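Local coordinates for protein P450 epoxidase (Sorangium cellulosum, PDB 1Q5D) that belongs to the cytochrome P450 family, largely helical proteins that hold an iron protoporphyrin IX in a buried pocket, at residues I303-A309 with E324-I330; F265-N269 with V294-I300; F114-I119 with P366-L370. All coordinates share one frame; numbering follows the deposited sequence.

Contact 1. Residues I303-A309 with E324-I330. With EPB (7,11-dihydroxy-8,8,10,12,16-pentamethyl-3-[1-methyl-2-(2-methyl-thiazol-4-yl)vinyl]-4,17-dioxabicyclo[14.1.0]heptadecane-5,9-dione), chain C.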
loop_
_atom_site.group_PDB
_atom_site.type_symbol
_atom_site.label_atom_id
_atom_site.label_comp_id
_atom_site.label_asym_id
_atom_site.label_seq_id
_atom_site.Cartn_x
_atom_site.Cartn_y
_atom_site.Cartn_z
ATOM N N ILE A 303 -11.106 2.228 -2.421
ATOM C CA ILE A 303 -11.528 2.840 -3.673
ATOM C C ILE A 303 -10.430 2.662 -4.737
ATOM O O ILE A 303 -10.633 1.974 -5.740
ATOM C CB ILE A 303 -11.874 4.338 -3.463
ATOM C CG1 ILE A 303 -12.825 4.498 -2.263
ATOM C CG2 ILE A 303 -12.504 4.929 -4.729
ATOM C CD1 ILE A 303 -12.382 5.545 -1.262
ATOM N N GLY A 304 -9.274 3.278 -4.525
ATOM C CA GLY A 304 -8.158 3.131 -5.441
ATOM C C GLY A 304 -7.143 4.238 -5.321
ATOM O O GLY A 304 -6.759 4.635 -4.218
ATOM N N THR A 305 -6.690 4.749 -6.452
ATOM C CA THR A 305 -5.755 5.843 -6.425
ATOM C C THR A 305 -6.306 6.987 -7.253
ATOM O O THR A 305 -7.316 6.818 -7.936
ATOM C CB THR A 305 -4.344 5.410 -6.865
ATOM O OG1 THR A 305 -3.454 6.513 -6.689
ATOM C CG2 THR A 305 -4.294 5.126 -8.374
ATOM N N VAL A 306 -5.673 8.150 -7.159
ATOM C CA VAL A 306 -6.212 9.350 -7.795
ATOM C C VAL A 306 -5.291 9.965 -8.838
ATOM O O VAL A 306 -4.061 9.813 -8.785
ATOM C CB VAL A 306 -6.555 10.456 -6.762
ATOM C CG1 VAL A 306 -7.666 9.992 -5.858
ATOM C CG2 VAL A 306 -5.336 10.825 -5.945
ATOM N N ARG A 307 -5.923 10.666 -9.777
ATOM C CA ARG A 307 -5.238 11.507 -10.752
ATOM C C ARG A 307 -6.038 12.793 -10.883
ATOM O O ARG A 307 -7.190 12.851 -10.454
ATOM C CB ARG A 307 -5.148 10.808 -12.112
ATOM C CG ARG A 307 -4.229 9.590 -12.117
ATOM C CD ARG A 307 -2.797 9.953 -11.799
ATOM N NE ARG A 307 -1.855 8.869 -12.021
ATOM C CZ ARG A 307 -1.422 8.061 -11.069
ATOM N NH1 ARG A 307 -1.895 8.178 -9.821
ATOM N NH2 ARG A 307 -0.539 7.112 -11.367
ATOM N N PHE A 308 -5.433 13.815 -11.487
ATOM C CA PHE A 308 -6.099 15.099 -11.673
ATOM C C PHE A 308 -5.990 15.582 -13.116
ATOM O O PHE A 308 -4.930 15.490 -13.731
ATOM C CB PHE A 308 -5.526 16.139 -10.705
ATOM C CG PHE A 308 -5.500 15.682 -9.276
ATOM C CD1 PHE A 308 -4.399 14.997 -8.775
ATOM C CD2 PHE A 308 -6.574 15.922 -8.434
ATOM C CE1 PHE A 308 -4.376 14.556 -7.461
ATOM C CE2 PHE A 308 -6.548 15.493 -7.105
ATOM C CZ PHE A 308 -5.443 14.810 -6.624
ATOM N N ALA A 309 -7.101 16.073 -13.658
ATOM C CA ALA A 309 -7.150 16.553 -15.041
ATOM C C ALA A 309 -6.355 17.842 -15.210
ATOM O O ALA A 309 -6.627 18.832 -14.543
ATOM C CB ALA A 309 -8.602 16.766 -15.476
ATOM N N GLU A 324 -10.008 18.761 -11.972
ATOM C CA GLU A 324 -10.932 17.831 -11.338
ATOM C C GLU A 324 -10.246 16.499 -11.027
ATOM O O GLU A 324 -9.442 15.999 -11.813
ATOM C CB GLU A 324 -12.161 17.583 -12.222
ATOM C CG GLU A 324 -13.126 18.764 -12.318
ATOM C CD GLU A 324 -14.510 18.364 -12.821
ATOM O OE1 GLU A 324 -14.612 17.694 -13.878
ATOM O OE2 GLU A 324 -15.506 18.709 -12.148
ATOM N N MET A 325 -10.590 15.927 -9.882
ATOM C CA MET A 325 -10.002 14.678 -9.427
ATOM C C MET A 325 -10.658 13.468 -10.095
ATOM O O MET A 325 -11.865 13.451 -10.387
ATOM C CB MET A 325 -10.085 14.573 -7.887
ATOM C CG MET A 325 -9.378 13.345 -7.305
ATOM S SD MET A 325 -8.987 13.515 -5.538
ATOM C CE MET A 325 -10.561 13.296 -4.876
ATOM N N VAL A 326 -9.851 12.449 -10.351
ATOM C CA VAL A 326 -10.376 11.205 -10.873
ATOM C C VAL A 326 -9.859 10.028 -10.053
ATOM O O VAL A 326 -8.647 9.890 -9.866
ATOM C CB VAL A 326 -9.951 11.005 -12.350
ATOM C CG1 VAL A 326 -10.654 9.813 -12.934
ATOM C CG2 VAL A 326 -10.232 12.283 -13.179
ATOM N N PHE A 327 -10.782 9.203 -9.563
ATOM C CA PHE A 327 -10.463 7.973 -8.858
ATOM C C PHE A 327 -10.458 6.776 -9.801
ATOM O O PHE A 327 -11.401 6.562 -10.562
ATOM C CB PHE A 327 -11.482 7.715 -7.752
ATOM C CG PHE A 327 -10.971 7.997 -6.364
ATOM C CD1 PHE A 327 -11.421 9.114 -5.660
ATOM C CD2 PHE A 327 -10.077 7.128 -5.742
ATOM C CE1 PHE A 327 -10.966 9.365 -4.355
ATOM C CE2 PHE A 327 -9.621 7.375 -4.444
ATOM C CZ PHE A 327 -10.073 8.498 -3.752
ATOM N N LEU A 328 -9.383 6.006 -9.744
ATOM C CA LEU A 328 -9.259 4.761 -10.485
ATOM C C LEU A 328 -9.754 3.682 -9.557
ATOM O O LEU A 328 -9.113 3.428 -8.546
ATOM C CB LEU A 328 -7.778 4.523 -10.813
ATOM C CG LEU A 328 -7.216 5.293 -12.006
ATOM C CD1 LEU A 328 -7.703 6.728 -12.090
ATOM C CD2 LEU A 328 -5.693 5.246 -12.069
ATOM N N LEU A 329 -10.907 3.077 -9.861
ATOM C CA LEU A 329 -11.520 2.085 -8.966
ATOM C C LEU A 329 -10.848 0.718 -9.081
ATOM O O LEU A 329 -11.367 -0.184 -9.735
ATOM C CB LEU A 329 -13.040 1.974 -9.201
ATOM C CG LEU A 329 -13.890 1.222 -8.175
ATOM C CD1 LEU A 329 -13.707 1.756 -6.725
ATOM C CD2 LEU A 329 -15.395 1.227 -8.561
ATOM N N ILE A 330 -9.712 0.563 -8.395
ATOM C CA ILE A 330 -8.857 -0.613 -8.557
ATOM C C ILE A 330 -9.498 -1.969 -8.307
ATOM O O ILE A 330 -9.326 -2.866 -9.119
ATOM C CB ILE A 330 -7.545 -0.481 -7.728
ATOM C CG1 ILE A 330 -6.761 0.778 -8.114
ATOM C CG2 ILE A 330 -6.703 -1.739 -7.843
ATOM C CD1 ILE A 330 -6.405 0.899 -9.561
HETATM O O16 EPB C . -1.581 4.798 2.331
HETATM C C51 EPB C . -2.252 2.032 -1.556
HETATM O O41 EPB C . 0.419 2.261 -1.725
HETATM C C5 EPB C . -0.937 2.682 -1.792
HETATM C C4 EPB C . 0.149 3.262 -0.736
HETATM C C16 EPB C . -1.783 5.573 1.472
HETATM O O1 EPB C . -0.882 5.951 0.487
HETATM C C2 EPB C . 0.566 5.417 0.429
HETATM C C3 EPB C . 0.716 4.571 -0.897
HETATM C C20 EPB C . 1.406 6.758 0.405
HETATM C C21 EPB C . 1.368 7.460 1.754
HETATM C C22 EPB C . 2.084 7.197 -0.695
HETATM C C23 EPB C . 2.876 8.400 -0.955
HETATM N N26 EPB C . 2.499 9.592 -0.361
HETATM C C25 EPB C . 3.324 10.606 -0.726
HETATM C C27 EPB C . 3.093 11.957 -0.171
HETATM C C24 EPB C . 3.932 8.512 -1.778
HETATM S S1 EPB C . 4.512 10.123 -1.800
HETATM C C15 EPB C . -3.156 6.283 1.359
HETATM C C14 EPB C . -3.101 7.846 1.048
HETATM O O14 EPB C . -2.233 8.346 2.051
HETATM C C13 EPB C . -4.532 8.614 0.925
HETATM C C29 EPB C . -5.261 8.520 2.312
HETATM C C30 EPB C . -4.302 10.104 0.691
HETATM C C12 EPB C . -5.499 7.929 -0.196
HETATM O O12 EPB C . -6.629 7.443 0.126
HETATM C C11 EPB C . -5.150 7.793 -1.730
HETATM C C28 EPB C . -6.404 8.328 -2.464
HETATM C C10 EPB C . -4.468 6.472 -1.922
HETATM O O10 EPB C . -5.437 5.384 -1.800
HETATM C C9 EPB C . -3.852 6.503 -3.306
HETATM C C91 EPB C . -2.828 7.536 -3.351
HETATM C C8 EPB C . -3.050 5.304 -3.676
HETATM C C7 EPB C . -2.851 4.220 -2.539
HETATM C C6 EPB C . -1.232 4.166 -2.512
#
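Strands 304-309 and 325-329 run antiparallel at an axis angle of 148°, 4.6 Å apart at closest approach, as neighbours in the mixed sheet of the cytochrome P450 fold. Backbone bonds pair Arg307 with Val326 in both directions, and Leu328 N gives Thr305 O a straight bond of 2.9 Å; toward Ile303 and Ile330 the pairing weakens. Val306, Phe308, Met325 and Phe327 share one face. Phe327 is sandwiched: Val306 CG1 stands over the ring centre, 3.4 Å from the centroid, while Ile303 CG2 covers the opposite face. With CG1 anti to its carbonyl carbon (chi1 -65°), Val306 sends this methyl across to its neighbour. Met325 SD approaches the Phe308 ring obliquely, 3.5 Å from CE2, a Met-aromatic contact suited to a flexible, polarisable side chain. On the other face, Thr305 OG1 and Arg307 NH1 both hydrogen-bond a haem propionate oxygen, an anion matched by hydroxyl and guanidinium; NH1 also gives a bond to Val306 O, which should limit its swing. Glycine suits position 304 because a CB there would jam against the preceding carbonyl O and run into Leu328 O; Gly304 O accepts a 2.9 Å hydrogen bond from EPB O10.

Contact 2. Residues F265-N269 with V294-I300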
loop_
_atom_site.group_PDB
_atom_site.type_symbol
_atom_site.label_atom_id
_atom_site.label_comp_id
_atom_site.label_asym_id
_atom_site.label_seq_id
_atom_site.Cartn_x
_atom_site.Cartn_y
_atom_site.Cartn_z
ATOM N N PHE A 265 -4.686 -10.377 4.204
ATOM C CA PHE A 265 -5.593 -10.789 3.140
ATOM C C PHE A 265 -5.117 -12.136 2.537
ATOM O O PHE A 265 -5.924 -12.973 2.136
ATOM C CB PHE A 265 -5.626 -9.736 2.035
ATOM C CG PHE A 265 -6.680 -8.653 2.215
ATOM C CD1 PHE A 265 -6.727 -7.873 3.362
ATOM C CD2 PHE A 265 -7.589 -8.400 1.214
ATOM C CE1 PHE A 265 -7.694 -6.856 3.503
ATOM C CE2 PHE A 265 -8.561 -7.390 1.348
ATOM C CZ PHE A 265 -8.600 -6.623 2.500
ATOM N N ALA A 266 -3.808 -12.339 2.472
ATOM C CA ALA A 266 -3.280 -13.588 1.908
ATOM C C ALA A 266 -3.686 -14.775 2.766
ATOM O O ALA A 266 -4.180 -15.781 2.240
ATOM C CB ALA A 266 -1.752 -13.519 1.731
ATOM N N VAL A 267 -3.493 -14.655 4.077
ATOM C CA VAL A 267 -3.876 -15.704 5.017
ATOM C C VAL A 267 -5.380 -15.943 4.969
ATOM O O VAL A 267 -5.828 -17.085 4.920
ATOM C CB VAL A 267 -3.444 -15.363 6.472
ATOM C CG1 VAL A 267 -4.145 -16.281 7.470
ATOM C CG2 VAL A 267 -1.901 -15.455 6.634
ATOM N N LEU A 268 -6.157 -14.858 4.973
ATOM C CA LEU A 268 -7.613 -14.953 4.887
ATOM C C LEU A 268 -8.046 -15.726 3.641
ATOM O O LEU A 268 -8.873 -16.646 3.716
ATOM C CB LEU A 268 -8.248 -13.554 4.875
ATOM C CG LEU A 268 -9.765 -13.528 4.665
ATOM C CD1 LEU A 268 -10.464 -14.528 5.601
ATOM C CD2 LEU A 268 -10.317 -12.120 4.886
ATOM N N ASN A 269 -7.499 -15.342 2.496
ATOM C CA ASN A 269 -7.893 -15.941 1.240
ATOM C C ASN A 269 -7.450 -17.385 1.084
ATOM O O ASN A 269 -8.111 -18.152 0.400
ATOM C CB ASN A 269 -7.431 -15.091 0.053
ATOM C CG ASN A 269 -8.399 -13.975 -0.258
ATOM O OD1 ASN A 269 -9.431 -14.186 -0.899
ATOM N ND2 ASN A 269 -8.069 -12.776 0.185
ATOM N N VAL A 294 -3.882 -12.646 -4.748
ATOM C CA VAL A 294 -4.618 -12.120 -3.597
ATOM C C VAL A 294 -5.012 -10.673 -3.885
ATOM O O VAL A 294 -6.169 -10.281 -3.681
ATOM C CB VAL A 294 -3.799 -12.184 -2.292
ATOM C CG1 VAL A 294 -4.442 -11.294 -1.194
ATOM C CG2 VAL A 294 -3.680 -13.600 -1.801
ATOM N N LEU A 295 -4.056 -9.888 -4.392
ATOM C CA LEU A 295 -4.292 -8.474 -4.687
ATOM C C LEU A 295 -5.127 -8.252 -5.928
ATOM O O LEU A 295 -5.779 -7.215 -6.061
ATOM C CB LEU A 295 -2.981 -7.699 -4.816
ATOM C CG LEU A 295 -2.182 -7.561 -3.518
ATOM C CD1 LEU A 295 -0.916 -6.795 -3.746
ATOM C CD2 LEU A 295 -3.013 -6.898 -2.410
ATOM N N ARG A 296 -5.101 -9.220 -6.838
ATOM C CA ARG A 296 -5.917 -9.154 -8.046
ATOM C C ARG A 296 -7.382 -9.476 -7.689
ATOM O O ARG A 296 -8.312 -8.739 -8.059
ATOM C CB ARG A 296 -5.343 -10.138 -9.098
ATOM C CG ARG A 296 -5.826 -9.917 -10.539
ATOM C CD ARG A 296 -7.300 -10.336 -10.793
ATOM N NE ARG A 296 -7.667 -11.650 -10.252
ATOM C CZ ARG A 296 -8.925 -12.107 -10.181
ATOM N NH1 ARG A 296 -9.930 -11.348 -10.589
ATOM N NH2 ARG A 296 -9.189 -13.317 -9.704
ATOM N N PHE A 297 -7.581 -10.568 -6.958
ATOM C CA PHE A 297 -8.912 -11.080 -6.662
ATOM C C PHE A 297 -9.583 -10.254 -5.565
ATOM O O PHE A 297 -10.794 -9.977 -5.631
ATOM C CB PHE A 297 -8.823 -12.535 -6.190
ATOM C CG PHE A 297 -10.104 -13.070 -5.594
ATOM C CD1 PHE A 297 -11.223 -13.268 -6.385
ATOM C CD2 PHE A 297 -10.174 -13.414 -4.252
ATOM C CE1 PHE A 297 -12.399 -13.763 -5.849
ATOM C CE2 PHE A 297 -11.346 -13.918 -3.710
ATOM C CZ PHE A 297 -12.460 -14.099 -4.505
ATOM N N ASP A 298 -8.793 -9.852 -4.577
ATOM C CA ASP A 298 -9.344 -9.191 -3.389
ATOM C C ASP A 298 -8.514 -7.985 -3.006
ATOM O O ASP A 298 -7.898 -7.953 -1.934
ATOM C CB ASP A 298 -9.380 -10.193 -2.241
ATOM C CG ASP A 298 -10.415 -9.846 -1.185
ATOM O OD1 ASP A 298 -11.229 -8.911 -1.371
ATOM O OD2 ASP A 298 -10.466 -10.493 -0.126
ATOM N N ASN A 299 -8.485 -6.997 -3.889
ATOM C CA ASN A 299 -7.593 -5.879 -3.724
ATOM C C ASN A 299 -7.872 -5.153 -2.418
ATOM O O ASN A 299 -9.045 -4.922 -2.064
ATOM C CB ASN A 299 -7.743 -4.898 -4.878
ATOM C CG ASN A 299 -6.670 -3.846 -4.863
ATOM O OD1 ASN A 299 -6.908 -2.692 -4.460
ATOM N ND2 ASN A 299 -5.458 -4.234 -5.297
ATOM N N ILE A 300 -6.796 -4.796 -1.721
ATOM C CA ILE A 300 -6.882 -4.163 -0.400
ATOM C C ILE A 300 -7.347 -2.708 -0.403
ATOM O O ILE A 300 -7.646 -2.145 0.677
ATOM C CB ILE A 300 -5.503 -4.206 0.320
ATOM C CG1 ILE A 300 -4.471 -3.399 -0.480
ATOM C CG2 ILE A 300 -5.087 -5.653 0.631
ATOM C CD1 ILE A 300 -3.125 -3.112 0.241
HETATM O O HOH W 1 -11.818 -13.329 0.008
#
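Phe265 and Asn269 belong to helix 257-272 of the P450 fold and meet the last turn of helix 287-297, the K helix, which carries the family's ExxR motif as Glu293 and Arg296, joined by a salt bridge. Where the K helix unwinds at Asp298, Ile300 places CG2 over the centre of one face of the Phe265 ring, a CH-pi contact 3.7 Å from its centroid. Ile300 CG1 takes the position between backbone N and carbonyl carbon (chi1 63°), which leaves CG2 beside the N and facing the ring. Asp298 O lies 3.2 Å from Phe265 CD2. Val294 CG1 meets Phe265 CB, and Val294 CG2 lies 3.7 Å from Ala266 CA; the small alanine allows this close approach. Asn269 supplies the polar link. Its ND2 gives a 2.9 Å bond to Phe265 O, reaching that carbonyl from the face opposite to the helical donor Asn269 N, and a weak one of 3.3 Å to Asp298 OD2, with amide and carboxylate planes turned 86° apart. A water donates to both Asn269 OD1, at 2.7 Å, and Asp298 OD2, closing a small polar ring. Asn269 OD1 also sits at the edge of the Phe297 ring, in its plane and 3.4 Å from CE2, where the ring hydrogens are slightly positive. Beyond the pair, Arg404 forms a salt bridge with Asp298, Phe346 meets the Phe297 ring, and Phe265 and Leu268 of helix 257-272 pack on Ile406 of strand 406-412.

Contact 3. Residues F114-I119 with P366-L370. With HEM (protoporphyrin IX containing Fe), chain B.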
loop_
_atom_site.group_PDB
_atom_site.type_symbol
_atom_site.label_atom_id
_atom_site.label_comp_id
_atom_site.label_asym_id
_atom_site.label_seq_id
_atom_site.Cartn_x
_atom_site.Cartn_y
_atom_site.Cartn_z
ATOM N N PHE A 114 15.761 -0.971 -4.614
ATOM C CA PHE A 114 14.567 -1.773 -4.366
ATOM C C PHE A 114 14.366 -2.990 -5.297
ATOM O O PHE A 114 13.319 -3.613 -5.247
ATOM C CB PHE A 114 13.316 -0.892 -4.435
ATOM C CG PHE A 114 13.059 -0.094 -3.183
ATOM C CD1 PHE A 114 13.472 1.228 -3.099
ATOM C CD2 PHE A 114 12.405 -0.667 -2.100
ATOM C CE1 PHE A 114 13.229 1.974 -1.950
ATOM C CE2 PHE A 114 12.154 0.064 -0.948
ATOM C CZ PHE A 114 12.563 1.389 -0.875
ATOM N N THR A 115 15.338 -3.331 -6.138
ATOM C CA THR A 115 15.199 -4.542 -6.972
ATOM C C THR A 115 15.138 -5.784 -6.098
ATOM O O THR A 115 15.573 -5.747 -4.952
ATOM C CB THR A 115 16.396 -4.702 -7.902
ATOM O OG1 THR A 115 17.571 -4.875 -7.093
ATOM C CG2 THR A 115 16.660 -3.423 -8.674
ATOM N N SER A 116 14.613 -6.884 -6.639
ATOM C CA SER A 116 14.580 -8.178 -5.945
ATOM C C SER A 116 15.956 -8.604 -5.432
ATOM O O SER A 116 16.083 -9.174 -4.343
ATOM C CB SER A 116 14.038 -9.271 -6.877
ATOM O OG SER A 116 12.626 -9.182 -6.986
ATOM N N ARG A 117 16.979 -8.341 -6.237
ATOM C CA ARG A 117 18.357 -8.656 -5.877
ATOM C C ARG A 117 18.829 -7.839 -4.676
ATOM O O ARG A 117 19.387 -8.378 -3.734
ATOM C CB ARG A 117 19.286 -8.403 -7.067
ATOM C CG ARG A 117 20.678 -9.025 -6.895
ATOM C CD ARG A 117 21.787 -8.317 -7.677
ATOM N NE ARG A 117 21.678 -6.855 -7.652
ATOM C CZ ARG A 117 22.140 -6.058 -6.678
ATOM N NH1 ARG A 117 22.737 -6.559 -5.604
ATOM N NH2 ARG A 117 21.988 -4.743 -6.775
ATOM N N ALA A 118 18.592 -6.531 -4.717
ATOM C CA ALA A 118 19.008 -5.649 -3.638
ATOM C C ALA A 118 18.309 -5.970 -2.319
ATOM O O ALA A 118 18.945 -5.948 -1.262
ATOM C CB ALA A 118 18.781 -4.190 -4.021
ATOM N N ILE A 119 17.010 -6.264 -2.363
ATOM C CA ILE A 119 16.270 -6.526 -1.117
ATOM C C ILE A 119 16.375 -7.966 -0.598
ATOM O O ILE A 119 15.911 -8.277 0.505
ATOM C CB ILE A 119 14.782 -6.057 -1.195
ATOM C CG1 ILE A 119 13.988 -6.885 -2.200
ATOM C CG2 ILE A 119 14.710 -4.572 -1.512
ATOM C CD1 ILE A 119 13.238 -8.024 -1.570
ATOM N N PRO A 366 7.656 1.194 -5.972
ATOM C CA PRO A 366 9.040 0.720 -5.819
ATOM C C PRO A 366 9.170 -0.433 -4.845
ATOM O O PRO A 366 10.131 -1.207 -4.940
ATOM C CB PRO A 366 9.802 1.959 -5.329
ATOM C CG PRO A 366 8.737 2.879 -4.704
ATOM C CD PRO A 366 7.444 2.540 -5.403
ATOM N N GLY A 367 8.209 -0.572 -3.938
ATOM C CA GLY A 367 8.285 -1.588 -2.910
ATOM C C GLY A 367 7.751 -2.951 -3.282
ATOM O O GLY A 367 7.717 -3.835 -2.437
ATOM N N VAL A 368 7.364 -3.139 -4.544
ATOM C CA VAL A 368 6.763 -4.403 -4.981
ATOM C C VAL A 368 7.604 -5.620 -4.605
ATOM O O VAL A 368 7.071 -6.583 -4.086
ATOM C CB VAL A 368 6.362 -4.390 -6.490
ATOM C CG1 VAL A 368 7.568 -4.164 -7.399
ATOM C CG2 VAL A 368 5.614 -5.658 -6.868
ATOM N N SER A 369 8.918 -5.559 -4.806
ATOM C CA SER A 369 9.767 -6.705 -4.460
ATOM C C SER A 369 9.872 -6.947 -2.958
ATOM O O SER A 369 9.812 -8.087 -2.509
ATOM C CB SER A 369 11.166 -6.537 -5.058
ATOM O OG SER A 369 11.112 -6.779 -6.458
ATOM N N LEU A 370 10.051 -5.873 -2.189
ATOM C CA LEU A 370 10.067 -5.970 -0.734
ATOM C C LEU A 370 8.751 -6.531 -0.179
ATOM O O LEU A 370 8.755 -7.443 0.646
ATOM C CB LEU A 370 10.428 -4.621 -0.106
ATOM C CG LEU A 370 10.661 -4.573 1.414
ATOM C CD1 LEU A 370 11.619 -5.673 1.854
ATOM C CD2 LEU A 370 11.208 -3.217 1.800
HETATM C CHA HEM B . 3.349 3.628 -5.011
HETATM C CHB HEM B . 0.676 -0.257 -4.014
HETATM C CHC HEM B . 4.058 -1.769 -0.866
HETATM C CHD HEM B . 6.409 2.384 -1.435
HETATM C C1A HEM B . 2.380 2.662 -5.077
HETATM C C2A HEM B . 1.278 2.631 -6.011
HETATM C C3A HEM B . 0.527 1.569 -5.724
HETATM C C4A HEM B . 1.137 0.887 -4.607
HETATM C CMA HEM B . -0.765 1.134 -6.470
HETATM C CAA HEM B . 1.033 3.666 -7.135
HETATM C CBA HEM B . 0.001 4.708 -6.694
HETATM C CGA HEM B . -0.290 5.645 -7.854
HETATM O O1A HEM B . -1.026 6.661 -7.658
HETATM O O2A HEM B . 0.229 5.392 -8.980
HETATM C C1B HEM B . 1.379 -0.971 -3.088
HETATM C C2B HEM B . 0.935 -2.235 -2.555
HETATM C C3B HEM B . 1.842 -2.645 -1.683
HETATM C C4B HEM B . 2.909 -1.668 -1.626
HETATM C CMB HEM B . -0.382 -2.986 -2.891
HETATM C CAB HEM B . 1.695 -3.977 -0.928
HETATM C CBB HEM B . 2.354 -4.221 0.201
HETATM C C1C HEM B . 5.017 -0.807 -0.765
HETATM C C2C HEM B . 6.234 -0.884 0.014
HETATM C C3C HEM B . 6.875 0.277 -0.152
HETATM C C4C HEM B . 6.089 1.104 -1.048
HETATM C CMC HEM B . 6.647 -2.120 0.857
HETATM C CAC HEM B . 8.210 0.772 0.433
HETATM C CBC HEM B . 9.053 -0.071 1.023
HETATM C C1D HEM B . 5.762 3.119 -2.396
HETATM C C2D HEM B . 6.122 4.464 -2.733
HETATM C C3D HEM B . 5.181 4.858 -3.848
HETATM C C4D HEM B . 4.333 3.717 -4.055
HETATM C CMD HEM B . 7.244 5.308 -2.107
HETATM C CAD HEM B . 5.151 6.192 -4.614
HETATM C CBD HEM B . 5.790 5.891 -5.975
HETATM C CGD HEM B . 5.792 7.122 -6.847
HETATM O O1D HEM B . 4.836 7.930 -6.728
HETATM O O2D HEM B . 6.751 7.309 -7.655
HETATM N NA HEM B . 2.274 1.583 -4.228
HETATM N NB HEM B . 2.603 -0.628 -2.511
HETATM N NC HEM B . 4.963 0.417 -1.382
HETATM N ND HEM B . 4.700 2.708 -3.183
HETATM FE FE HEM B . 3.704 0.926 -2.937
HETATM O O HOH W 2 10.901 -3.666 -3.700
HETATM O O HOH W 3 11.056 -2.251 -7.356
HETATM O O HOH W 4 2.457 1.929 -1.419
#
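Ser116 and Ser369 join their hydroxyls in a hydrogen bond, OG to OG 2.9 Å, at the more exposed end of the contact; such small polar side chains suit the starts of helix 368-385 and of the short, weakly bonded helix 116-119. Water carries the remaining polar traffic. One molecule donates to Phe114 O and Pro366 O, each at 2.9 Å, and accepts from Leu370 N, an N-H of the first turn that has no carbonyl one turn earlier within the helix. A second water also donates to Pro366 O, at 2.8 Å, and weakly to Phe114 O. Beside these waters Phe114 CB abuts Pro366 O at 3.2 Å. Pro366 and Gly367 directly follow the cysteine of the haem-binding loop, which carries the P450 signature sequence, and Gly367 is the N-cap of helix 368-385, the L helix. Apolar packing is looser: Phe114 CD1 faces Pro366 CB, and Leu370 CD2 lies at the edge of the Phe114 ring. Ile119 packs on the start of helix 368-385, its CD1 3.6 Å from Ser369 O and also near Leu370 CA. Contacts with the porphyrin come last. Pro366 CD is 3.5 Å from HEM ND. Gly367, with no side chain, brings CA 3.6 Å from HEM C3C, and Phe114 CE2 touches HEM CBC.

How the contacts relate
Contacts 1 and 2 are almost wholly buried, whereas contact 3 is buried on its haem side and reaches solvent at Ser116. Helix 287-297 of contact 2 leads along the chain into strand 304-309 of contact 1, and the two touch where Ile330 packs on Asn299. Contact 3 touches neither, staying about 11 Å from contact 1 and about 7 Å from contact 2 between nearest atoms, yet it joins chain regions far apart in sequence. The chemistry follows position: a backbone ladder in the sheet, ring packing with an amide-carboxylate pair between helices, and water bridges at a helix start. Contact 1 meets a propionate and EPB; contact 3 packs on the haem face opposite to EPB and the iron-bound water.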